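Local coordinates for protein scavenger receptor with C-type lectin type I (Homo sapiens, PDB 2OX8) that binds the leukocyte cell-surface glycan Lewis(x) through its C-type carbohydrate-recognition domain and probably acts as a scavenger receptor, at residues K10-D14 with K15-F19; A29-F32 with C33-K36; W75-L78 with D79-P83. All blocks are in the same frame, centred on the assembly; numbering follows the deposited sequence.

Contact 1 (K10-D14 with K15-F19). With ZN (zinc ion), chain G.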
loop_
_atom_site.group_PDB
_atom_site.type_symbol
_atom_site.label_atom_id
_atom_site.label_comp_id
_atom_site.label_asym_id
_atom_site.label_seq_id
_atom_site.Cartn_x
_atom_site.Cartn_y
_atom_site.Cartn_z
ATOM N N LYS A 10 -14.804 -0.012 3.764
ATOM C CA LYS A 10 -14.831 -0.299 5.190
ATOM C C LYS A 10 -14.343 0.898 5.967
ATOM O O LYS A 10 -13.500 1.678 5.503
ATOM C CB LYS A 10 -13.983 -1.528 5.524
ATOM C CG LYS A 10 -14.561 -2.794 4.980
ATOM C CD LYS A 10 -13.572 -3.928 4.992
ATOM C CE LYS A 10 -14.191 -5.160 4.335
ATOM N NZ LYS A 10 -15.530 -5.489 4.960
ATOM N N ASN A 11 -14.893 1.031 7.159
ATOM C CA ASN A 11 -14.550 2.131 8.027
ATOM C C ASN A 11 -13.699 1.718 9.216
ATOM O O ASN A 11 -13.859 0.635 9.774
ATOM C CB ASN A 11 -15.843 2.831 8.499
ATOM C CG ASN A 11 -15.589 3.834 9.595
ATOM O OD1 ASN A 11 -15.725 3.514 10.775
ATOM N ND2 ASN A 11 -15.187 5.051 9.217
ATOM N N PHE A 12 -12.775 2.606 9.554
ATOM C CA PHE A 12 -11.860 2.480 10.676
ATOM C C PHE A 12 -11.468 3.912 11.001
ATOM O O PHE A 12 -10.919 4.621 10.153
ATOM C CB PHE A 12 -10.608 1.691 10.300
ATOM C CG PHE A 12 -9.561 1.664 11.389
ATOM C CD1 PHE A 12 -9.698 0.819 12.487
ATOM C CD2 PHE A 12 -8.451 2.504 11.324
ATOM C CE1 PHE A 12 -8.749 0.807 13.514
ATOM C CE2 PHE A 12 -7.499 2.502 12.339
ATOM C CZ PHE A 12 -7.650 1.649 13.442
ATOM N N THR A 13 -11.763 4.347 12.220
ATOM C CA THR A 13 -11.450 5.711 12.626
ATOM C C THR A 13 -12.304 6.656 11.788
ATOM O O THR A 13 -13.524 6.570 11.858
ATOM C CB THR A 13 -9.932 5.976 12.464
ATOM O OG1 THR A 13 -9.246 5.393 13.578
ATOM C CG2 THR A 13 -9.625 7.439 12.425
ATOM N N ASP A 14 -11.699 7.533 10.988
ATOM C CA ASP A 14 -12.476 8.470 10.175
ATOM C C ASP A 14 -12.227 8.240 8.694
ATOM O O ASP A 14 -12.486 9.110 7.860
ATOM C CB ASP A 14 -12.111 9.912 10.540
ATOM C CG ASP A 14 -10.693 10.282 10.142
ATOM O OD1 ASP A 14 -9.825 9.385 10.065
ATOM O OD2 ASP A 14 -10.433 11.484 9.928
ATOM N N LYS A 15 -11.752 7.044 8.371
ATOM C CA LYS A 15 -11.419 6.723 7.000
ATOM C C LYS A 15 -12.149 5.529 6.401
ATOM O O LYS A 15 -12.418 4.514 7.080
ATOM C CB LYS A 15 -9.914 6.478 6.897
ATOM C CG LYS A 15 -9.081 7.547 7.545
ATOM C CD LYS A 15 -7.631 7.122 7.630
ATOM C CE LYS A 15 -6.771 8.289 8.004
ATOM N NZ LYS A 15 -7.192 8.773 9.317
ATOM N N CYS A 16 -12.436 5.665 5.110
ATOM C CA CYS A 16 -13.101 4.641 4.330
ATOM C C CYS A 16 -12.046 3.917 3.500
ATOM O O CYS A 16 -11.275 4.545 2.799
ATOM C CB CYS A 16 -14.149 5.284 3.435
ATOM S SG CYS A 16 -15.467 6.094 4.406
ATOM N N TYR A 17 -12.006 2.594 3.609
ATOM C CA TYR A 17 -11.049 1.788 2.874
ATOM C C TYR A 17 -11.717 0.918 1.806
ATOM O O TYR A 17 -12.838 0.446 1.972
ATOM C CB TYR A 17 -10.276 0.884 3.840
ATOM C CG TYR A 17 -9.455 1.618 4.872
ATOM C CD1 TYR A 17 -10.062 2.266 5.939
ATOM C CD2 TYR A 17 -8.067 1.696 4.757
ATOM C CE1 TYR A 17 -9.306 2.972 6.872
ATOM C CE2 TYR A 17 -7.308 2.404 5.675
ATOM C CZ TYR A 17 -7.928 3.035 6.733
ATOM O OH TYR A 17 -7.176 3.707 7.671
ATOM N N TYR A 18 -11.013 0.709 0.699
ATOM C CA TYR A 18 -11.530 -0.140 -0.360
ATOM C C TYR A 18 -10.516 -1.240 -0.671
ATOM O O TYR A 18 -9.370 -0.960 -1.040
ATOM C CB TYR A 18 -11.807 0.671 -1.628
ATOM C CG TYR A 18 -12.370 -0.168 -2.756
ATOM C CD1 TYR A 18 -13.714 -0.527 -2.784
ATOM C CD2 TYR A 18 -11.547 -0.637 -3.768
ATOM C CE1 TYR A 18 -14.224 -1.336 -3.795
ATOM C CE2 TYR A 18 -12.039 -1.439 -4.781
ATOM C CZ TYR A 18 -13.377 -1.786 -4.791
ATOM O OH TYR A 18 -13.861 -2.565 -5.817
ATOM N N PHE A 19 -10.929 -2.490 -0.498
ATOM C CA PHE A 19 -10.063 -3.605 -0.810
ATOM C C PHE A 19 -10.498 -4.076 -2.173
ATOM O O PHE A 19 -11.579 -4.637 -2.327
ATOM C CB PHE A 19 -10.197 -4.713 0.232
ATOM C CG PHE A 19 -9.572 -4.362 1.544
ATOM C CD1 PHE A 19 -10.178 -3.442 2.395
ATOM C CD2 PHE A 19 -8.343 -4.883 1.897
ATOM C CE1 PHE A 19 -9.565 -3.049 3.567
ATOM C CE2 PHE A 19 -7.723 -4.494 3.074
ATOM C CZ PHE A 19 -8.333 -3.576 3.907
HETATM ZN ZN ZN G . -8.648 12.059 9.786
#
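A beta hairpin with a two-residue loop near the N-terminus pairs Lys10, Asn11 and Phe12 with Tyr17, Cys16 and Lys15, and a type II' turn from Phe12 to Lys15 closes it at an Asp14-bound zinc ion. Lys10-Tyr17 and Phe12-Lys15 are hydrogen-bonded pairs: Lys10 N reaches Tyr17 O at 2.7 Å, and Tyr17 N returns to Lys10 O at 2.6 Å. Next to the turn, Phe12 N to Lys15 O and Lys15 N to Phe12 O are both 3.1 Å. Thr13 carries the positive phi (66°) that this turn requires.

Lys10, Phe12, Lys15 and Tyr17 start on the same face of the hairpin. There Phe12 CB lies 3.9 Å from Tyr17 CE1, the two side chains crossing at a slant, and both rings also meet Trp51 of helix 46-55. Tyr17 OH is hydrogen-bonded to Glu48 of that helix.

At the turn, Asp14 and Lys15 extend alongside each other. With CG between its own N and carbonyl carbon (chi1 68°), Asp14 sets its carboxylate beside the Lys15 chain, OD1 toward the ammonium group and OD2 toward the zinc. A bend at the last torsion of Lys15 brings NZ to the syn lone pair of Asp14 OD1 at 2.8 Å. The other oxygen, Asp14 OD2, binds zinc at 1.9 Å, and Asp131 completes the protein's share of the site. With one oxygen on the metal and the other in a salt bridge, rotation of the carboxylate is restrained, and both partners probably favour its ionised form.

Contact 2 (A29-F32 with C33-K36)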
loop_
_atom_site.group_PDB
_atom_site.type_symbol
_atom_site.label_atom_id
_atom_site.label_comp_id
_atom_site.label_asym_id
_atom_site.label_seq_id
_atom_site.Cartn_x
_atom_site.Cartn_y
_atom_site.Cartn_z
ATOM N N ALA A 29 -3.582 1.147 -10.460
ATOM C CA ALA A 29 -4.217 1.069 -9.156
ATOM C C ALA A 29 -4.275 2.508 -8.655
ATOM O O ALA A 29 -5.305 2.985 -8.154
ATOM C CB ALA A 29 -3.379 0.206 -8.197
ATOM N N LYS A 30 -3.146 3.186 -8.813
ATOM C CA LYS A 30 -2.976 4.575 -8.406
ATOM C C LYS A 30 -4.071 5.458 -8.976
ATOM O O LYS A 30 -4.660 6.277 -8.264
ATOM C CB LYS A 30 -1.606 5.063 -8.873
ATOM C CG LYS A 30 -1.267 6.482 -8.479
ATOM C CD LYS A 30 0.237 6.683 -8.386
ATOM C CE LYS A 30 0.573 8.137 -8.150
ATOM N NZ LYS A 30 1.959 8.324 -7.635
ATOM N N LEU A 31 -4.360 5.273 -10.261
ATOM C CA LEU A 31 -5.377 6.063 -10.943
ATOM C C LEU A 31 -6.819 5.701 -10.584
ATOM O O LEU A 31 -7.717 6.534 -10.708
ATOM C CB LEU A 31 -5.153 5.970 -12.463
ATOM C CG LEU A 31 -3.839 6.647 -12.910
ATOM C CD1 LEU A 31 -3.336 6.066 -14.239
ATOM C CD2 LEU A 31 -4.067 8.156 -13.004
ATOM N N PHE A 32 -7.043 4.464 -10.152
ATOM C CA PHE A 32 -8.378 4.017 -9.778
ATOM C C PHE A 32 -8.806 4.721 -8.499
ATOM O O PHE A 32 -9.895 5.291 -8.431
ATOM C CB PHE A 32 -8.381 2.496 -9.587
ATOM C CG PHE A 32 -9.647 1.959 -8.981
ATOM C CD1 PHE A 32 -10.573 1.285 -9.762
ATOM C CD2 PHE A 32 -9.910 2.128 -7.613
ATOM C CE1 PHE A 32 -11.752 0.780 -9.202
ATOM C CE2 PHE A 32 -11.078 1.632 -7.043
ATOM C CZ PHE A 32 -12.003 0.954 -7.843
ATOM N N CYS A 33 -7.946 4.696 -7.479
ATOM C CA CYS A 33 -8.262 5.367 -6.219
ATOM C C CYS A 33 -8.423 6.874 -6.452
ATOM O O CYS A 33 -9.302 7.528 -5.882
ATOM C CB CYS A 33 -7.157 5.169 -5.191
ATOM S SG CYS A 33 -6.703 3.487 -4.703
ATOM N N GLU A 34 -7.545 7.416 -7.279
ATOM C CA GLU A 34 -7.562 8.834 -7.593
ATOM C C GLU A 34 -8.943 9.259 -8.069
ATOM O O GLU A 34 -9.524 10.211 -7.560
ATOM C CB GLU A 34 -6.515 9.129 -8.673
ATOM C CG GLU A 34 -5.514 10.209 -8.316
ATOM C CD GLU A 34 -4.173 10.030 -9.044
ATOM O OE1 GLU A 34 -4.164 9.936 -10.296
ATOM O OE2 GLU A 34 -3.126 9.986 -8.356
ATOM N N ASP A 35 -9.495 8.530 -9.027
ATOM C CA ASP A 35 -10.792 8.903 -9.534
ATOM C C ASP A 35 -11.969 8.618 -8.573
ATOM O O ASP A 35 -13.093 9.074 -8.784
ATOM C CB ASP A 35 -10.943 8.297 -10.935
ATOM C CG ASP A 35 -10.016 9.004 -11.973
ATOM O OD1 ASP A 35 -10.441 10.028 -12.558
ATOM O OD2 ASP A 35 -8.850 8.573 -12.184
ATOM N N LYS A 36 -11.704 7.894 -7.491
ATOM C CA LYS A 36 -12.741 7.634 -6.491
ATOM C C LYS A 36 -12.507 8.664 -5.392
ATOM O O LYS A 36 -13.073 8.567 -4.307
ATOM C CB LYS A 36 -12.611 6.231 -5.885
ATOM C CG LYS A 36 -12.418 5.105 -6.885
ATOM C CD LYS A 36 -13.475 5.124 -7.969
ATOM C CE LYS A 36 -13.390 3.878 -8.840
ATOM N NZ LYS A 36 -12.106 3.725 -9.569
#
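This is an i to i+4 contact over the last turn of helix 26-35, where Lys36, just beyond the helix, folds its chain back over the Phe32 ring. The backbone evidence is a run of helical bonds. Cys33 N donates to Ala29 O at 3.2 Å and is nearly straight (169° at the hydrogen); Glu34 N to Lys30 O and Asp35 N to Leu31 O follow. Lys36 N to Phe32 O is weak, and Lys36 N also donates to Cys33 O (i to i+3) at 2.9 Å, as the helix ends.

A bend at chi2 (-52°) turns the Lys36 chain back so that CE comes over one face of the ring. Lys36 CE lies 3.5 Å from the Phe32 ring centroid, a CH-pi contact 19° off the ring normal. The ammonium group is also above this face, in cation-pi geometry, but Lys36 NZ crowds the ring in the model and its exact place is doubtful. Elsewhere on the helix, Glu34 OE1 meets Leu31 CD2, while Lys30 NZ and Glu34 OE2 stay 5.4 Å apart, too far for a salt bridge.

Inward, Cys33 is joined by a disulfide to Cys128 of strand 125-131. Ala29 and Cys33 rest on Leu40 of strand 39-40 and on Phe126, whose ring also meets Phe32 edge-to-face.

Contact 3 (W75-L78 with D79-P83)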
loop_
_atom_site.group_PDB
_atom_site.type_symbol
_atom_site.label_atom_id
_atom_site.label_comp_id
_atom_site.label_asym_id
_atom_site.label_seq_id
_atom_site.Cartn_x
_atom_site.Cartn_y
_atom_site.Cartn_z
ATOM N N TRP A 75 12.004 6.116 0.524
ATOM C CA TRP A 75 10.605 5.692 0.510
ATOM C C TRP A 75 9.668 6.687 1.144
ATOM O O TRP A 75 9.906 7.159 2.256
ATOM C CB TRP A 75 10.450 4.299 1.161
ATOM C CG TRP A 75 11.117 3.238 0.331
ATOM C CD1 TRP A 75 12.466 3.078 0.152
ATOM C CD2 TRP A 75 10.485 2.357 -0.614
ATOM N NE1 TRP A 75 12.709 2.179 -0.856
ATOM C CE2 TRP A 75 11.517 1.718 -1.344
ATOM C CE3 TRP A 75 9.150 2.051 -0.918
ATOM C CZ2 TRP A 75 11.258 0.797 -2.360
ATOM C CZ3 TRP A 75 8.891 1.130 -1.932
ATOM C CH2 TRP A 75 9.944 0.514 -2.642
ATOM N N LYS A 76 8.600 6.999 0.413
ATOM C CA LYS A 76 7.594 7.954 0.863
ATOM C C LYS A 76 6.178 7.562 0.472
ATOM O O LYS A 76 5.951 6.853 -0.513
ATOM C CB LYS A 76 7.863 9.335 0.262
ATOM C CG LYS A 76 9.145 10.020 0.678
ATOM C CD LYS A 76 9.259 11.312 -0.103
ATOM C CE LYS A 76 10.586 12.017 0.097
ATOM N NZ LYS A 76 10.781 13.002 -1.009
ATOM N N TRP A 77 5.221 8.045 1.253
ATOM C CA TRP A 77 3.819 7.802 0.980
ATOM C C TRP A 77 3.485 8.796 -0.126
ATOM O O TRP A 77 4.117 9.851 -0.198
ATOM C CB TRP A 77 2.994 8.099 2.222
ATOM C CG TRP A 77 3.250 7.165 3.345
ATOM C CD1 TRP A 77 3.801 7.471 4.551
ATOM C CD2 TRP A 77 2.909 5.773 3.398
ATOM N NE1 TRP A 77 3.823 6.356 5.359
ATOM C CE2 TRP A 77 3.282 5.301 4.675
ATOM C CE3 TRP A 77 2.323 4.881 2.491
ATOM C CZ2 TRP A 77 3.090 3.978 5.071
ATOM C CZ3 TRP A 77 2.133 3.560 2.887
ATOM C CH2 TRP A 77 2.517 3.123 4.166
ATOM N N LEU A 78 2.511 8.481 -0.978
ATOM C CA LEU A 78 2.155 9.374 -2.086
ATOM C C LEU A 78 1.914 10.853 -1.708
ATOM O O LEU A 78 1.756 11.696 -2.588
ATOM C CB LEU A 78 0.913 8.844 -2.815
ATOM C CG LEU A 78 0.999 7.448 -3.413
ATOM C CD1 LEU A 78 -0.382 7.000 -3.844
ATOM C CD2 LEU A 78 1.972 7.429 -4.564
ATOM N N ASP A 79 1.865 11.162 -0.418
ATOM C CA ASP A 79 1.656 12.533 0.034
ATOM C C ASP A 79 2.988 13.225 0.340
ATOM O O ASP A 79 3.003 14.306 0.927
ATOM C CB ASP A 79 0.815 12.544 1.307
ATOM C CG ASP A 79 1.593 12.055 2.524
ATOM O OD1 ASP A 79 2.773 11.659 2.360
ATOM O OD2 ASP A 79 1.023 12.065 3.646
ATOM N N GLY A 80 4.094 12.586 -0.045
ATOM C CA GLY A 80 5.419 13.130 0.224
ATOM C C GLY A 80 6.057 12.621 1.518
ATOM O O GLY A 80 7.229 12.284 1.537
ATOM N N THR A 81 5.286 12.563 2.599
ATOM C CA THR A 81 5.773 12.098 3.899
ATOM C C THR A 81 6.604 10.804 3.886
ATOM O O THR A 81 6.442 9.949 3.017
ATOM C CB THR A 81 4.597 11.885 4.883
ATOM O OG1 THR A 81 3.888 13.123 5.065
ATOM C CG2 THR A 81 5.121 11.381 6.237
ATOM N N SER A 82 7.499 10.681 4.867
ATOM C CA SER A 82 8.362 9.503 5.017
ATOM C C SER A 82 7.690 8.704 6.113
ATOM O O SER A 82 7.234 9.272 7.103
ATOM C CB SER A 82 9.764 9.904 5.467
ATOM O OG SER A 82 9.773 10.225 6.844
ATOM N N PRO A 83 7.616 7.377 5.964
ATOM C CA PRO A 83 6.947 6.644 7.036
ATOM C C PRO A 83 7.667 6.516 8.368
ATOM O O PRO A 83 8.744 5.932 8.453
ATOM C CB PRO A 83 6.666 5.285 6.395
ATOM C CG PRO A 83 7.822 5.113 5.482
ATOM C CD PRO A 83 7.940 6.483 4.841
#
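The chain reverses after strand 76-77 through a type I beta turn from Trp77 to Gly80 with a G1 beta bulge at Gly80, the end-to-end directions of 75-78 and 79-83 lying 147° apart. In this C-type lectin fold the strand pairs antiparallel with strand 62-67, and the turn leads into the long loop before strand 106-109. Gly80 N closes the turn on Trp77 O at 2.7 Å. A second bond runs from Trp77 N to Thr81 O at 2.9 Å with 156° at the hydrogen, so both backbone polar groups of Trp77 are engaged by the returning chain. Gly80 has a positive phi (93°), as the G1 bulge position commonly does.

Asp79 folds its carboxylate toward the turn: its OD1 accepts Thr81 N at 2.7 Å in a weak Asx-turn bond. The same oxygen stands 3.6 Å from Trp77 CB. Pro83 CB comes obliquely to the pyrrole part of the Trp77 indole, 3.2 Å from Trp77 NE1 and 3.8 Å from Trp77 CE2; beyond them Trp77 packs edge-to-face with Trp115. Lys76 leaves the contact at its tip, extending its chain to a salt bridge with Glu70. Trp75 turns its indole away, to Asp68 and His100 of a zinc site, yet its backbone still borders the proline ring: Pro83 CD lies 3.3 Å from Trp75 O.

Along the chain the contacts come in series: the hairpin 10-19, the end of helix 26-35, then the turn at 75-83. Contacts 1 and 3 reach the same mixed sheet, their centres about 20 Å apart and nearest atoms about 10 Å apart. Contact 2 touches both: Tyr18 CE2 packs on Phe32 CZ at 3.9 Å, and Lys30 NZ lies 3.2 Å from Leu78 CD2. Its centre is about 16 Å from that of contact 1 and 17 Å from that of contact 3. Helix 26-35 thus touches both the hairpin and the turn, while contact 1 supplies a ligand to one zinc and its Tyr17 lies near a second, and Trp75 of contact 3 lies beside another.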